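Local structure of beta-agarase (Persicobacter, 6AII) at residues V130-V135 / E150-L155; A170-L175 / G201-E206. The protein probably hydrolyses the beta-1,4 linkages of agarose as a family GH16 beta-agarase, releasing neoagarobiose. One frame throughout, in Å; residues are numbered along the deposited sequence.

Contact 1 of 2, residues V130-V135 / E150-L155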
ATOM      1  N   VAL A 130      -2.924  -5.923  14.676  1.00 17.59           N
ATOM      2  CA  VAL A 130      -1.551  -6.313  14.344  1.00 18.66           C
ATOM      3  C   VAL A 130      -1.532  -7.085  13.020  1.00 19.39           C
ATOM      4  O   VAL A 130      -1.543  -8.353  13.029  1.00 19.65           O
ATOM      5  CB  VAL A 130      -0.886  -7.100  15.489  1.00 19.01           C
ATOM      6  CG1 VAL A 130       0.585  -7.333  15.195  1.00 19.54           C
ATOM      7  CG2 VAL A 130      -0.993  -6.241  16.738  1.00 20.71           C
ATOM      8  N   PHE A 131      -1.539  -6.341  11.892  1.00 18.74           N
ATOM      9  CA  PHE A 131      -1.382  -6.952  10.583  1.00 18.37           C
ATOM     10  C   PHE A 131      -1.003  -5.868   9.585  1.00 17.65           C
ATOM     11  O   PHE A 131      -1.174  -4.670   9.886  1.00 18.88           O
ATOM     12  CB  PHE A 131      -2.640  -7.733  10.153  1.00 19.56           C
ATOM     13  CG  PHE A 131      -3.987  -7.076  10.105  1.00 19.43           C
ATOM     14  CD1 PHE A 131      -4.270  -6.054   9.205  1.00 19.83           C
ATOM     15  CD2 PHE A 131      -4.987  -7.461  10.993  1.00 18.49           C
ATOM     16  CE1 PHE A 131      -5.520  -5.445   9.184  1.00 18.63           C
ATOM     17  CE2 PHE A 131      -6.245  -6.892  10.939  1.00 19.30           C
ATOM     18  CZ  PHE A 131      -6.504  -5.869  10.057  1.00 20.87           C
ATOM     19  N   ALA A 132      -0.590  -6.281   8.408  1.00 17.90           N
ATOM     20  CA  ALA A 132      -0.155  -5.361   7.344  1.00 19.23           C
ATOM     21  C   ALA A 132      -1.361  -4.749   6.648  1.00 18.39           C
ATOM     22  O   ALA A 132      -2.347  -5.431   6.390  1.00 18.17           O
ATOM     23  CB  ALA A 132       0.711  -6.042   6.336  1.00 18.96           C
ATOM     24  N   ASN A 133      -1.263  -3.417   6.435  1.00 16.37           N
ATOM     25  CA  ASN A 133      -2.248  -2.624   5.739  1.00 18.04           C
ATOM     26  C   ASN A 133      -1.499  -2.001   4.547  1.00 17.70           C
ATOM     27  O   ASN A 133      -0.633  -1.170   4.746  1.00 18.91           O
ATOM     28  CB  ASN A 133      -2.811  -1.537   6.642  1.00 18.40           C
ATOM     29  CG  ASN A 133      -3.597  -2.016   7.833  1.00 17.70           C
ATOM     30  OD1 ASN A 133      -4.794  -1.651   7.885  1.00 19.58           O
ATOM     31  ND2 ASN A 133      -2.940  -2.687   8.818  1.00 18.16           N
ATOM     32  N   ASN A 134      -1.822  -2.424   3.311  1.00 17.49           N
ATOM     33  CA  ASN A 134      -0.972  -2.146   2.164  1.00 19.15           C
ATOM     34  C   ASN A 134      -1.764  -1.426   1.041  1.00 18.42           C
ATOM     35  O   ASN A 134      -2.890  -1.761   0.775  1.00 18.94           O
ATOM     36  CB  ASN A 134      -0.451  -3.432   1.551  1.00 19.99           C
ATOM     37  CG  ASN A 134       0.458  -4.229   2.464  1.00 22.97           C
ATOM     38  OD1 ASN A 134       1.229  -3.685   3.261  1.00 23.75           O
ATOM     39  ND2 ASN A 134       0.349  -5.547   2.295  1.00 26.63           N
ATOM     40  N   VAL A 135      -1.108  -0.476   0.427  1.00 17.76           N
ATOM     41  CA  VAL A 135      -1.572   0.222  -0.771  1.00 18.69           C
ATOM     42  C   VAL A 135      -0.378   0.225  -1.741  1.00 19.33           C
ATOM     43  O   VAL A 135       0.679   0.774  -1.437  1.00 19.31           O
ATOM     44  CB  VAL A 135      -2.033   1.660  -0.500  1.00 22.10           C
ATOM     45  CG1 VAL A 135      -2.612   2.259  -1.773  1.00 23.89           C
ATOM     46  CG2 VAL A 135      -3.040   1.746   0.614  1.00 22.70           C
ATOM     47  N   GLU A 150       3.147   0.606   3.036  1.00 20.27           N
ATOM     48  CA  GLU A 150       3.116  -0.640   3.750  1.00 20.16           C
ATOM     49  C   GLU A 150       3.245  -0.271   5.219  1.00 22.32           C
ATOM     50  O   GLU A 150       4.176   0.427   5.620  1.00 20.21           O
ATOM     51  CB  GLU A 150       4.217  -1.666   3.389  1.00 20.95           C
ATOM     52  CG  GLU A 150       4.270  -1.962   1.929  1.00 23.50           C
ATOM     53  CD  GLU A 150       5.385  -2.967   1.642  1.00 29.14           C
ATOM     54  OE1 GLU A 150       6.406  -2.484   1.135  1.00 26.75           O
ATOM     55  OE2 GLU A 150       5.252  -4.195   2.023  1.00 27.12           O
ATOM     56  N   ASN A 151       2.252  -0.649   5.985  1.00 19.30           N
ATOM     57  CA  ASN A 151       2.166  -0.275   7.381  1.00 21.51           C
ATOM     58  C   ASN A 151       1.632  -1.461   8.158  1.00 19.37           C
ATOM     59  O   ASN A 151       0.943  -2.301   7.539  1.00 20.84           O
ATOM     60  CB  ASN A 151       1.241   0.937   7.504  1.00 23.50           C
ATOM     61  CG  ASN A 151       0.782   1.211   8.922  1.00 27.21           C
ATOM     62  OD1 ASN A 151      -0.205   0.615   9.326  1.00 28.89           O
ATOM     63  ND2 ASN A 151       1.625   1.865   9.675  1.00 32.14           N
ATOM     64  N   TYR A 152       2.000  -1.561   9.415  1.00 19.75           N
ATOM     65  CA  TYR A 152       1.727  -2.746  10.169  1.00 20.29           C
ATOM     66  C   TYR A 152       0.727  -2.565  11.287  1.00 19.95           C
ATOM     67  O   TYR A 152       0.687  -3.378  12.253  1.00 20.01           O
ATOM     68  CB  TYR A 152       3.091  -3.278  10.637  1.00 24.48           C
ATOM     69  CG  TYR A 152       3.877  -3.747   9.441  1.00 22.14           C
ATOM     70  CD1 TYR A 152       3.617  -4.990   8.861  1.00 27.29           C
ATOM     71  CD2 TYR A 152       4.726  -2.888   8.793  1.00 25.80           C
ATOM     72  CE1 TYR A 152       4.292  -5.392   7.717  1.00 29.59           C
ATOM     73  CE2 TYR A 152       5.394  -3.264   7.643  1.00 29.38           C
ATOM     74  CZ  TYR A 152       5.159  -4.516   7.105  1.00 30.09           C
ATOM     75  OH  TYR A 152       5.750  -4.872   5.925  1.00 41.39           O
ATOM     76  N   GLY A 153      -0.120  -1.551  11.271  1.00 18.54           N
ATOM     77  CA  GLY A 153      -1.301  -1.500  12.092  1.00 20.60           C
ATOM     78  C   GLY A 153      -1.039  -0.915  13.488  1.00 20.35           C
ATOM     79  O   GLY A 153      -0.297   0.074  13.673  1.00 21.91           O
ATOM     80  N   GLY A 154      -1.672  -1.538  14.454  1.00 19.79           N
ATOM     81  CA  GLY A 154      -1.707  -1.019  15.806  1.00 19.31           C
ATOM     82  C   GLY A 154      -0.812  -1.769  16.767  1.00 22.31           C
ATOM     83  O   GLY A 154      -0.056  -2.642  16.380  1.00 20.13           O
ATOM     84  N   LEU A 155      -0.951  -1.477  18.065  1.00 21.39           N
ATOM     85  CA  LEU A 155      -0.052  -2.066  19.042  1.00 22.37           C
ATOM     86  C   LEU A 155      -0.620  -3.338  19.681  1.00 23.63           C
ATOM     87  O   LEU A 155       0.123  -4.003  20.384  1.00 25.38           O
ATOM     88  CB  LEU A 155       0.215  -1.014  20.129  1.00 21.98           C
ATOM     89  CG  LEU A 155       0.884   0.259  19.658  1.00 27.72           C
ATOM     90  CD1 LEU A 155       1.058   1.206  20.849  1.00 34.43           C
ATOM     91  CD2 LEU A 155       2.232  -0.015  19.026  1.00 31.19           C
TER
HETATM   92  O   HOH W   1       3.560  -5.131   3.866  1.00 26.40           O
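Asn134 and Glu150 meet near the open end of an antiparallel beta hairpin, whose strand 144-151 carries a Glu-x-Asp-x-x-Glu sequence, the pattern of the GH16 family. Their side chains cross obliquely, amide and carboxylate planes 70° apart, and Asn134 OD1 lies over the start of the glutamate chain, 3.6 Å from Glu150 CB. With Glu150 CG anti to the carbonyl carbon (chi1 -54°), CG too lies by Asn134 OD1; farther out, OE1 is hydrogen-bonded to His174 ND1. The neighbouring pair, Asn133 and Asn151, is the hydrogen-bonded one. Asn133 N donates almost straight to Asn151 O (2.7 Å, 173° at the hydrogen), and the return bond from Asn151 N to Asn133 O is longer, at 3.2 Å. On this other face of the sheet the two side-chain amides do not bond to each other: Asn133 OD1 accepts from the backbone N of Ala127, and Asn151 ND2 donates to His172 O. Asn151 OD1 reaches forward along its own chain and accepts from Gly153 N, which lies above its carbonyl plane (2.9 Å), an Asx turn. Beyond the bridges Tyr152 meets Ala132 obliquely, CE1 3.9 Å from the methyl CB. The polar ends on the Asn134 face converge on one water, which donates to Asn134 OD1 at 2.8 Å and to Glu150 OE2, and is also hydrogen-bonded to Tyr152 OH.

Contact 2 of 2, residues A170-L175 / G201-E206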
ATOM      1  N   ALA A 170       4.613  -0.510  13.993  1.00 20.52           N
ATOM      2  CA  ALA A 170       3.379   0.273  13.877  1.00 19.01           C
ATOM      3  C   ALA A 170       3.726   1.729  13.573  1.00 19.87           C
ATOM      4  O   ALA A 170       2.872   2.441  13.043  1.00 16.58           O
ATOM      5  CB  ALA A 170       2.571   0.176  15.171  1.00 17.98           C
ATOM      6  N   LYS A 171       4.883   2.222  13.940  1.00 17.99           N
ATOM      7  CA  LYS A 171       5.098   3.638  13.803  1.00 18.23           C
ATOM      8  C   LYS A 171       5.478   4.045  12.371  1.00 17.68           C
ATOM      9  O   LYS A 171       5.476   5.232  12.043  1.00 17.78           O
ATOM     10  CB  LYS A 171       6.139   4.128  14.790  1.00 19.51           C
ATOM     11  CG  LYS A 171       7.565   3.751  14.466  1.00 20.90           C
ATOM     12  CD  LYS A 171       8.488   4.127  15.639  1.00 25.16           C
ATOM     13  CE  LYS A 171       9.927   3.771  15.384  1.00 29.36           C
ATOM     14  NZ  LYS A 171      10.722   4.265  16.555  1.00 35.12           N
ATOM     15  N   HIS A 172       5.819   3.074  11.541  1.00 18.50           N
ATOM     16  CA  HIS A 172       6.373   3.347  10.232  1.00 20.42           C
ATOM     17  C   HIS A 172       5.317   3.257   9.120  1.00 27.53           C
ATOM     18  O   HIS A 172       4.202   2.697   9.240  1.00 28.30           O
ATOM     19  CB  HIS A 172       7.478   2.379   9.894  1.00 22.68           C
ATOM     20  CG  HIS A 172       8.692   2.493  10.685  1.00 19.22           C
ATOM     21  ND1 HIS A 172       8.855   1.769  11.841  1.00 24.42           N
ATOM     22  CD2 HIS A 172       9.769   3.252  10.582  1.00 20.40           C
ATOM     23  CE1 HIS A 172       9.976   2.096  12.364  1.00 22.76           C
ATOM     24  NE2 HIS A 172      10.593   2.982  11.613  1.00 24.73           N
ATOM     25  N   ILE A 173       5.647   3.955   8.058  1.00 20.43           N
ATOM     26  CA  ILE A 173       5.038   3.725   6.709  1.00 19.43           C
ATOM     27  C   ILE A 173       6.217   3.472   5.772  1.00 18.96           C
ATOM     28  O   ILE A 173       7.046   4.351   5.569  1.00 18.59           O
ATOM     29  CB  ILE A 173       4.139   4.874   6.248  1.00 19.61           C
ATOM     30  CG1 ILE A 173       2.914   5.068   7.143  1.00 21.74           C
ATOM     31  CG2 ILE A 173       3.648   4.617   4.807  1.00 20.05           C
ATOM     32  CD1 ILE A 173       2.167   6.369   6.905  1.00 24.48           C
ATOM     33  N   HIS A 174       6.220   2.319   5.124  1.00 17.50           N
ATOM     34  CA  HIS A 174       7.224   2.008   4.125  1.00 22.52           C
ATOM     35  C   HIS A 174       6.913   2.697   2.797  1.00 20.65           C
ATOM     36  O   HIS A 174       5.830   2.528   2.324  1.00 21.02           O
ATOM     37  CB  HIS A 174       7.296   0.493   3.950  1.00 24.90           C
ATOM     38  CG  HIS A 174       8.468   0.025   3.153  1.00 25.10           C
ATOM     39  ND1 HIS A 174       8.352  -0.976   2.177  1.00 24.39           N
ATOM     40  CD2 HIS A 174       9.771   0.399   3.181  1.00 23.46           C
ATOM     41  CE1 HIS A 174       9.572  -1.212   1.681  1.00 25.04           C
ATOM     42  NE2 HIS A 174      10.446  -0.436   2.301  1.00 20.66           N
ATOM     43  N   LEU A 175       7.846   3.521   2.271  1.00 17.87           N
ATOM     44  CA  LEU A 175       7.687   4.262   1.021  1.00 18.03           C
ATOM     45  C   LEU A 175       8.773   3.703   0.088  1.00 18.37           C
ATOM     46  O   LEU A 175       9.957   3.952   0.334  1.00 20.76           O
ATOM     47  CB  LEU A 175       7.895   5.770   1.248  1.00 18.52           C
ATOM     48  CG  LEU A 175       7.039   6.379   2.339  1.00 18.04           C
ATOM     49  CD1 LEU A 175       7.471   7.842   2.544  1.00 20.68           C
ATOM     50  CD2 LEU A 175       5.532   6.268   1.987  1.00 19.04           C
ATOM     51  N   GLY A 201      15.984   6.316   4.402  1.00 19.55           N
ATOM     52  CA  GLY A 201      14.745   7.001   4.722  1.00 22.01           C
ATOM     53  C   GLY A 201      13.503   6.250   4.254  1.00 25.38           C
ATOM     54  O   GLY A 201      12.395   6.746   4.475  1.00 28.07           O
ATOM     55  N   THR A 202      13.624   5.044   3.689  1.00 19.49           N
ATOM     56  CA  THR A 202      12.469   4.361   3.101  1.00 19.08           C
ATOM     57  C   THR A 202      11.444   3.965   4.183  1.00 19.82           C
ATOM     58  O   THR A 202      10.268   3.712   3.843  1.00 21.80           O
ATOM     59  CB  THR A 202      12.854   3.112   2.293  1.00 20.15           C
ATOM     60  OG1 THR A 202      13.505   2.200   3.190  1.00 19.99           O
ATOM     61  CG2 THR A 202      13.710   3.451   1.085  1.00 20.36           C
ATOM     62  N   TRP A 203      11.799   3.830   5.452  1.00 17.20           N
ATOM     63  CA  TRP A 203      10.816   3.500   6.452  1.00 17.14           C
ATOM     64  C   TRP A 203      10.491   4.805   7.211  1.00 19.26           C
ATOM     65  O   TRP A 203      11.213   5.274   8.105  1.00 20.86           O
ATOM     66  CB  TRP A 203      11.347   2.441   7.404  1.00 19.88           C
ATOM     67  CG  TRP A 203      11.392   1.063   6.802  1.00 20.66           C
ATOM     68  CD1 TRP A 203      12.400   0.471   6.082  1.00 19.65           C
ATOM     69  CD2 TRP A 203      10.312   0.135   6.788  1.00 24.49           C
ATOM     70  NE1 TRP A 203      12.027  -0.772   5.665  1.00 20.06           N
ATOM     71  CE2 TRP A 203      10.746  -1.014   6.092  1.00 23.55           C
ATOM     72  CE3 TRP A 203       9.001   0.177   7.278  1.00 31.68           C
ATOM     73  CZ2 TRP A 203       9.918  -2.093   5.889  1.00 26.20           C
ATOM     74  CZ3 TRP A 203       8.172  -0.900   7.064  1.00 34.74           C
ATOM     75  CH2 TRP A 203       8.647  -2.039   6.404  1.00 34.04           C
ATOM     76  N   TYR A 204       9.486   5.461   6.683  1.00 16.44           N
ATOM     77  CA  TYR A 204       9.065   6.799   7.205  1.00 17.94           C
ATOM     78  C   TYR A 204       8.459   6.664   8.593  1.00 17.55           C
ATOM     79  O   TYR A 204       7.605   5.804   8.870  1.00 17.79           O
ATOM     80  CB  TYR A 204       7.996   7.393   6.280  1.00 17.50           C
ATOM     81  CG  TYR A 204       7.521   8.760   6.716  1.00 17.30           C
ATOM     82  CD1 TYR A 204       8.249   9.850   6.359  1.00 19.87           C
ATOM     83  CD2 TYR A 204       6.440   8.890   7.560  1.00 19.43           C
ATOM     84  CE1 TYR A 204       7.894  11.122   6.790  1.00 19.90           C
ATOM     85  CE2 TYR A 204       6.030  10.154   7.961  1.00 20.39           C
ATOM     86  CZ  TYR A 204       6.774  11.247   7.568  1.00 22.19           C
ATOM     87  OH  TYR A 204       6.474  12.498   8.045  1.00 26.06           O
ATOM     88  N   TYR A 205       8.851   7.582   9.500  1.00 16.82           N
ATOM     89  CA  TYR A 205       8.146   7.710  10.795  1.00 17.40           C
ATOM     90  C   TYR A 205       8.395   9.138  11.311  1.00 17.60           C
ATOM     91  O   TYR A 205       9.164   9.866  10.726  1.00 18.00           O
ATOM     92  CB  TYR A 205       8.487   6.636  11.845  1.00 18.52           C
ATOM     93  CG  TYR A 205       9.844   6.781  12.486  1.00 20.56           C
ATOM     94  CD1 TYR A 205      10.992   6.386  11.817  1.00 23.59           C
ATOM     95  CD2 TYR A 205       9.936   7.286  13.774  1.00 25.74           C
ATOM     96  CE1 TYR A 205      12.250   6.528  12.402  1.00 26.03           C
ATOM     97  CE2 TYR A 205      11.183   7.378  14.387  1.00 27.56           C
ATOM     98  CZ  TYR A 205      12.308   6.949  13.719  1.00 24.78           C
ATOM     99  OH  TYR A 205      13.582   7.066  14.256  1.00 31.57           O
ATOM    100  N   GLU A 206       7.626   9.515  12.310  1.00 17.79           N
ATOM    101  CA  GLU A 206       7.696  10.845  12.946  1.00 18.54           C
ATOM    102  C   GLU A 206       7.889  10.646  14.436  1.00 19.35           C
ATOM    103  O   GLU A 206       7.145   9.872  15.087  1.00 20.12           O
ATOM    104  CB  GLU A 206       6.407  11.598  12.683  1.00 20.58           C
ATOM    105  CG  GLU A 206       6.238  11.943  11.238  1.00 23.46           C
ATOM    106  CD  GLU A 206       4.891  12.586  10.953  1.00 28.07           C
ATOM    107  OE1 GLU A 206       4.176  12.885  11.916  1.00 31.48           O
ATOM    108  OE2 GLU A 206       4.563  12.752   9.779  1.00 26.72           O
TER
HETATM  109  O   HOH W   2       5.553   7.685  13.299  1.00 18.06           O
HETATM  110  O   HOH W   3      13.184  -0.216   1.929  1.00 21.23           O
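His174 lies against Trp203 in an offset stack, the imidazole and the six-membered ring 4.1 Å apart at their centroids with planes only 21° from parallel. Beside the stacked imidazole, His174 CB makes a CH-pi contact over the face of that same six-membered ring. His172 meets the indole differently, in an offset edge-to-face pair: the edge of Trp203 is directed at the imidazole face, planes at 89° and centroids 6.0 Å apart. Separately, His172 CB lies at the indole edge, 3.7 Å from Trp203 CE3. An alanine at Trp203 would probably leave one face of His174 without its aromatic cover and open a gap beside His172 CB. Lys171 and Tyr205 run side by side; the extended lysine chain lays CE over the phenol face, while NZ makes an off-centre cation-pi contact 4.3 Å from the ring centroid.

The backbone bonds are those of a short antiparallel pairing. Ile173 and Tyr204 exchange bonds, Ile173 N reaching Tyr204 O at 2.8 Å, and Leu175 N donates to Thr202 O with an N-H...O angle of 174°. Two waters bridge the segments: one links Lys171 O to Glu206 N, the other Thr202 OG1 to NE2 of His174, whose ND1 is held by Glu150 OE1.

Apolar packing occupies the opposite face, where Leu175 CD1 touches Tyr204 CB at 3.8 Å and both side chains press on Val238 of the second sheet. A hydrophobic face buried between sheets, backed by an aromatic cluster on the face that bears Glu150, is consistent with the beta-sandwich (jelly roll) of GH16 enzymes.

How the contacts relate
From the N terminus, contact 1 comes first: residues 130-135 lead into strand 132-139, the chain turns back along strand 144-151, and the hairpin closes over 14 intervening residues when segment 150-155 passes the first strand again. Contact 2 opens only afterwards, at 170-175, and closes a longer excursion of 25 residues when 201-206 returns beside strand 173-181. The two are therefore in series, neither nesting nor crossing. In space they join, because strands 144-151 and 173-181 are antiparallel neighbours, and Gly153 O packs against Ala170 CB. Contact 1 joins 132-139 to 144-151 and contact 2 joins 173-181 to 203-204, so the four strands lie side by side in that order in one sheet.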